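Local atomic coordinates of putative GGDEF domain protein (PDB entry 7E6G), a protein that probably makes the second messenger cyclic di-GMP from two molecules of GTP, as a magnesium-dependent diguanylate cyclase of the GGDEF family. Residues D104-L109 / R157-I162; M137-F142 / G180-L185. All blocks are in the same frame, centred on the assembly; numbering follows the deposited sequence.

Contact 1: residues D104-L109 / R157-I162; sequences DPLTGL and RVLVEI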
# COMPACT_ATOMS: atom_id res chain seq x y z
N ASP A 104 -13.78 -36.08 2.21
CA ASP A 104 -13.99 -37.32 1.49
C ASP A 104 -14.60 -37.02 0.12
O ASP A 104 -15.66 -36.39 0.05
CB ASP A 104 -14.91 -38.24 2.29
CG ASP A 104 -15.42 -39.41 1.47
OD1 ASP A 104 -14.59 -40.28 1.09
OD2 ASP A 104 -16.64 -39.46 1.21
N PRO A 105 -13.98 -37.48 -0.97
CA PRO A 105 -14.49 -37.10 -2.31
C PRO A 105 -15.95 -37.45 -2.57
O PRO A 105 -16.70 -36.61 -3.08
CB PRO A 105 -13.55 -37.87 -3.25
CG PRO A 105 -12.25 -37.96 -2.46
CD PRO A 105 -12.66 -38.13 -1.02
N LEU A 106 -16.39 -38.67 -2.24
CA LEU A 106 -17.75 -39.07 -2.61
C LEU A 106 -18.82 -38.30 -1.84
O LEU A 106 -19.76 -37.77 -2.45
CB LEU A 106 -17.95 -40.58 -2.39
CG LEU A 106 -19.41 -41.03 -2.49
CD1 LEU A 106 -19.92 -40.87 -3.90
CD2 LEU A 106 -19.62 -42.45 -1.99
N THR A 107 -18.72 -38.25 -0.51
CA THR A 107 -19.81 -37.76 0.33
C THR A 107 -19.64 -36.30 0.74
O THR A 107 -20.60 -35.71 1.26
CB THR A 107 -19.93 -38.59 1.63
OG1 THR A 107 -18.69 -38.53 2.36
CG2 THR A 107 -20.31 -40.04 1.35
N GLY A 108 -18.45 -35.72 0.56
CA GLY A 108 -18.18 -34.40 1.08
C GLY A 108 -17.89 -34.35 2.56
O GLY A 108 -17.33 -33.35 3.04
N LEU A 109 -18.21 -35.41 3.31
CA LEU A 109 -17.98 -35.44 4.74
C LEU A 109 -16.49 -35.30 5.08
O LEU A 109 -15.62 -35.56 4.24
CB LEU A 109 -18.49 -36.75 5.31
CG LEU A 109 -19.99 -36.85 5.28
CD1 LEU A 109 -20.35 -38.24 5.78
CD2 LEU A 109 -20.58 -35.78 6.16
N ARG A 157 -24.69 -43.51 -4.39
CA ARG A 157 -25.79 -42.59 -4.16
C ARG A 157 -26.39 -42.79 -2.78
O ARG A 157 -26.67 -41.82 -2.07
CB ARG A 157 -26.84 -42.76 -5.25
CG ARG A 157 -26.28 -42.30 -6.58
CD ARG A 157 -27.22 -41.38 -7.29
NE ARG A 157 -28.30 -42.16 -7.88
CZ ARG A 157 -29.57 -42.11 -7.49
NH1 ARG A 157 -29.95 -41.29 -6.50
NH2 ARG A 157 -30.45 -42.88 -8.10
N VAL A 158 -26.55 -44.05 -2.38
CA VAL A 158 -27.10 -44.35 -1.06
C VAL A 158 -26.23 -43.73 0.03
O VAL A 158 -26.74 -43.11 0.97
CB VAL A 158 -27.25 -45.87 -0.89
CG1 VAL A 158 -27.42 -46.23 0.58
CG2 VAL A 158 -28.44 -46.36 -1.68
N LEU A 159 -24.92 -43.90 -0.08
CA LEU A 159 -24.01 -43.35 0.92
C LEU A 159 -24.07 -41.83 0.95
O LEU A 159 -24.01 -41.22 2.03
CB LEU A 159 -22.58 -43.83 0.65
CG LEU A 159 -22.32 -45.30 0.95
CD1 LEU A 159 -20.91 -45.65 0.59
CD2 LEU A 159 -22.58 -45.60 2.42
N VAL A 160 -24.17 -41.19 -0.22
CA VAL A 160 -24.32 -39.73 -0.24
C VAL A 160 -25.58 -39.33 0.51
O VAL A 160 -25.58 -38.40 1.31
CB VAL A 160 -24.32 -39.19 -1.68
CG1 VAL A 160 -24.86 -37.76 -1.72
CG2 VAL A 160 -22.93 -39.23 -2.30
N GLU A 161 -26.68 -40.04 0.27
CA GLU A 161 -27.94 -39.67 0.90
C GLU A 161 -27.89 -39.90 2.41
O GLU A 161 -28.47 -39.12 3.19
CB GLU A 161 -29.08 -40.45 0.28
CG GLU A 161 -29.43 -39.97 -1.10
CD GLU A 161 -30.19 -38.68 -1.06
OE1 GLU A 161 -31.45 -38.75 -1.04
OE2 GLU A 161 -29.53 -37.61 -1.06
N ILE A 162 -27.23 -40.98 2.83
CA ILE A 162 -27.03 -41.20 4.25
C ILE A 162 -26.25 -40.04 4.85
O ILE A 162 -26.60 -39.52 5.92
CB ILE A 162 -26.33 -42.55 4.49
CG1 ILE A 162 -27.33 -43.69 4.26
CG2 ILE A 162 -25.77 -42.64 5.90
CD1 ILE A 162 -26.73 -45.07 4.32
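L106 and T107 lean on L159 and V160, and the contact seats the turn after the long helix 27-102 on helix 152-168 of the GGDEF domain. The turn has the DPLTGL sequence, part of a motif common at the start of such domains, and is built as an Asx motif followed by an ST turn. The two segments bury 191 Å² between them, and the contacts across are apolar or van der Waals in kind. In L106, CG is anti to the backbone N (chi1 168°), which carries it toward the helix, and the chi2 rotation (67°) then parts the two methyls, one to each residue. CD1 comes within 3.8 Å of V160 CG2, while CD2 meets L159 CB at 4.2 Å, the side chains of L106 and L159 crossing at about a right angle. V160 CG2 also lies 3.5 Å from the carbonyl oxygen L106 O. T107 adds its methyl alone: T107 CG2 rests 3.9 Å from L159 O, a backbone oxygen, while the hydroxyl is turned back into its own loop. Beyond CB, where L106 sits, the L159 side chain also touches the bound nucleotide analogue.

Polar bonds within the loop fix T107. D104 OD2 accepts from both T107 N and T107 OG1; the amide comes from above the carboxylate plane, 36° out of it, whereas the hydroxyl comes on the anti side. R178 forms a long, weak ion pair with the same oxygen. The hydroxyl in turn accepts from the backbone two residues on, L109 N lying 3.3 Å from T107 OG1.

Contact 2: residues M137-F142 / G180-L185; sequences MLDVDF and GGEEFL. With MG (magnesium ion), chain G; G2P (phosphomethylphosphonic acid guanylate ester), chain H.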
# COMPACT_ATOMS: atom_id res chain seq x y z
N MET A 137 -20.39 -44.85 16.26
CA MET A 137 -19.88 -45.48 15.05
C MET A 137 -21.01 -46.27 14.38
O MET A 137 -21.60 -47.16 14.99
CB MET A 137 -18.68 -46.38 15.34
CG MET A 137 -17.85 -46.69 14.09
SD MET A 137 -16.47 -47.78 14.47
CE MET A 137 -15.29 -46.61 15.18
N LEU A 138 -21.26 -45.95 13.13
CA LEU A 138 -22.42 -46.39 12.39
C LEU A 138 -21.94 -47.23 11.21
O LEU A 138 -20.98 -46.86 10.55
CB LEU A 138 -23.19 -45.14 11.94
CG LEU A 138 -24.62 -45.17 11.43
CD1 LEU A 138 -25.48 -44.18 12.21
CD2 LEU A 138 -24.63 -44.83 9.94
N ASP A 139 -22.58 -48.37 10.98
CA ASP A 139 -22.20 -49.28 9.91
C ASP A 139 -23.47 -49.72 9.19
O ASP A 139 -24.41 -50.18 9.83
CB ASP A 139 -21.45 -50.50 10.46
CG ASP A 139 -21.05 -51.52 9.38
OD1 ASP A 139 -21.92 -51.99 8.61
OD2 ASP A 139 -19.85 -51.88 9.32
N VAL A 140 -23.47 -49.59 7.86
CA VAL A 140 -24.67 -49.86 7.07
C VAL A 140 -24.97 -51.36 7.06
O VAL A 140 -24.09 -52.20 6.83
CB VAL A 140 -24.52 -49.29 5.65
CG1 VAL A 140 -25.78 -49.57 4.83
CG2 VAL A 140 -24.27 -47.80 5.72
N ASP A 141 -26.24 -51.71 7.30
CA ASP A 141 -26.65 -53.10 7.31
C ASP A 141 -26.93 -53.59 5.90
O ASP A 141 -27.65 -52.94 5.14
CB ASP A 141 -27.90 -53.28 8.18
CG ASP A 141 -27.69 -52.86 9.62
OD1 ASP A 141 -26.60 -53.09 10.17
OD2 ASP A 141 -28.63 -52.32 10.22
N PHE A 142 -26.34 -54.74 5.54
CA PHE A 142 -26.61 -55.43 4.28
C PHE A 142 -26.30 -54.57 3.05
O PHE A 142 -26.95 -54.68 2.01
CB PHE A 142 -28.06 -55.93 4.23
CG PHE A 142 -28.44 -56.84 5.38
CD1 PHE A 142 -27.75 -58.03 5.60
CD2 PHE A 142 -29.47 -56.50 6.24
CE1 PHE A 142 -28.09 -58.87 6.66
CE2 PHE A 142 -29.81 -57.33 7.30
CZ PHE A 142 -29.12 -58.52 7.50
N GLY A 180 -15.02 -45.44 6.81
CA GLY A 180 -14.72 -46.64 6.06
C GLY A 180 -15.61 -46.69 4.83
O GLY A 180 -16.31 -45.73 4.50
N GLY A 181 -15.56 -47.83 4.14
CA GLY A 181 -16.38 -47.97 2.95
C GLY A 181 -17.84 -47.62 3.20
O GLY A 181 -18.45 -46.87 2.45
N GLU A 182 -18.40 -48.16 4.28
CA GLU A 182 -19.79 -47.95 4.64
C GLU A 182 -19.91 -47.78 6.15
O GLU A 182 -20.86 -48.25 6.79
CB GLU A 182 -20.67 -49.10 4.13
CG GLU A 182 -19.94 -50.43 4.00
CD GLU A 182 -20.26 -51.40 5.14
OE1 GLU A 182 -19.33 -51.77 5.90
OE2 GLU A 182 -21.44 -51.80 5.28
N GLU A 183 -18.92 -47.12 6.75
CA GLU A 183 -18.92 -46.79 8.16
C GLU A 183 -18.78 -45.29 8.33
O GLU A 183 -18.09 -44.62 7.54
CB GLU A 183 -17.78 -47.49 8.91
CG GLU A 183 -17.85 -49.00 8.91
CD GLU A 183 -16.48 -49.63 9.05
OE1 GLU A 183 -15.65 -49.49 8.11
OE2 GLU A 183 -16.21 -50.25 10.10
N PHE A 184 -19.44 -44.75 9.35
CA PHE A 184 -19.40 -43.34 9.66
C PHE A 184 -19.11 -43.16 11.15
O PHE A 184 -19.58 -43.94 11.98
CB PHE A 184 -20.73 -42.64 9.31
CG PHE A 184 -21.10 -42.69 7.85
CD1 PHE A 184 -21.82 -43.77 7.34
CD2 PHE A 184 -20.78 -41.64 6.99
CE1 PHE A 184 -22.18 -43.80 6.02
CE2 PHE A 184 -21.14 -41.68 5.65
CZ PHE A 184 -21.85 -42.76 5.16
N LEU A 185 -18.35 -42.14 11.48
CA LEU A 185 -18.02 -41.83 12.86
C LEU A 185 -18.61 -40.47 13.19
O LEU A 185 -18.27 -39.46 12.57
CB LEU A 185 -16.50 -41.84 13.08
CG LEU A 185 -16.13 -41.70 14.56
CD1 LEU A 185 -16.76 -42.80 15.41
CD2 LEU A 185 -14.62 -41.72 14.73
MG MG G . -22.03 -53.17 6.57
PG G2P H . -23.40 -56.12 7.51
O1G G2P H . -23.02 -55.17 8.33
O2G G2P H . -24.69 -56.14 7.34
O3G G2P H . -22.87 -57.32 7.73
O3B G2P H . -22.73 -55.60 6.24
PB G2P H . -22.66 -55.85 4.69
O1B G2P H . -23.02 -54.69 4.24
O2B G2P H . -23.35 -56.89 4.23
C3A G2P H . -21.05 -56.20 4.16
PA G2P H . -19.69 -55.39 4.61
O1A G2P H . -19.27 -56.66 4.96
O2A G2P H . -20.45 -54.54 5.49
O5' G2P H . -19.68 -55.06 3.16
C5' G2P H . -19.99 -53.78 2.64
C4' G2P H . -19.67 -53.66 1.18
O4' G2P H . -19.28 -52.41 1.11
C3' G2P H . -18.42 -54.29 0.90
O3' G2P H . -18.67 -55.32 0.03
C2' G2P H . -17.67 -53.18 0.29
O2' G2P H . -16.92 -53.49 -0.81
C1' G2P H . -18.72 -52.31 -0.09
N9 G2P H . -18.28 -50.98 -0.29
C8 G2P H . -17.26 -50.54 0.37
N7 G2P H . -17.00 -49.32 0.05
C5 G2P H . -17.85 -48.95 -0.81
C6 G2P H . -18.02 -47.80 -1.42
O6 G2P H . -17.33 -46.85 -1.26
N1 G2P H . -19.05 -47.68 -2.31
C2 G2P H . -19.84 -48.75 -2.53
N2 G2P H . -20.76 -48.61 -3.33
N3 G2P H . -19.61 -49.88 -1.89
C4 G2P H . -18.65 -49.98 -1.02
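D139 and E182 reach the same magnesium ion, D139 from strand 134-140 and E182 from the turn just before the neighbouring antiparallel strand 183-188 of the GGDEF domain; E182 is the third residue of the signature hairpin, here GGEEF (180-184). The strand axes run 163° apart, with L138 and F184 as the hydrogen-bonded pair and V140 N bonded to E182 O beyond it. The two carboxylates stand nearly perpendicular, their planes 81° apart, and each gives the metal one oxygen: D139 OD1 at 2.4 Å and E182 OE2 at 2.0 Å from the magnesium. The E182 chain is bent at chi2, which folds its carboxylate back toward the ion. V140 O is a third protein ligand, and O3B and O2A of the GTP analogue complete the five observed ligands. The metal thus bridges acidic groups and phosphates that would otherwise probably repel one another.

On the same face, E183 crosses D139 at a slant, its CG 3.5 Å from D139 OD2. R213 of the second subunit makes salt bridges to both D139 OD2 and E183 OE2, probably offsetting their like charge, while K251 donates to D139 OD1. Further along this face M137 and L185 cross obliquely, CB of M137 packing on CD1 of L185.

L138 and F184 point to the opposite face, toward helix 152-168. CD2 of L138 approaches CD1 of the F184 ring obliquely at 4.0 Å, and M166 touches both side chains. At the far end of segment 137-142, F142 lies at the N-cap position of the next helix and its backbone N donates to the terminal phosphate, 2.8 Å from G2P O2G in a nearly straight bond of 169°.

Overall arrangement
The two contacts lie in one GGDEF domain, their centres about 12 Å apart, and their segments alternate along the chain. Contact 2 is buried within the central sheet and combines strand pairing with metal coordination; contact 1 is only partly buried, joins a loop to a helix, and relies on small apolar touches, with no polar bond between its two segments. Helix 152-168 links them through I162, which packs on V140 and F184; from the loop, L109 CD1 also comes within 3.5 Å of F184 CE2. Both reach the nucleotide, contact 1 through apolar L159, contact 2 through the magnesium, the F142 amide and the E182 side chain. Only contact 2 meets the second subunit.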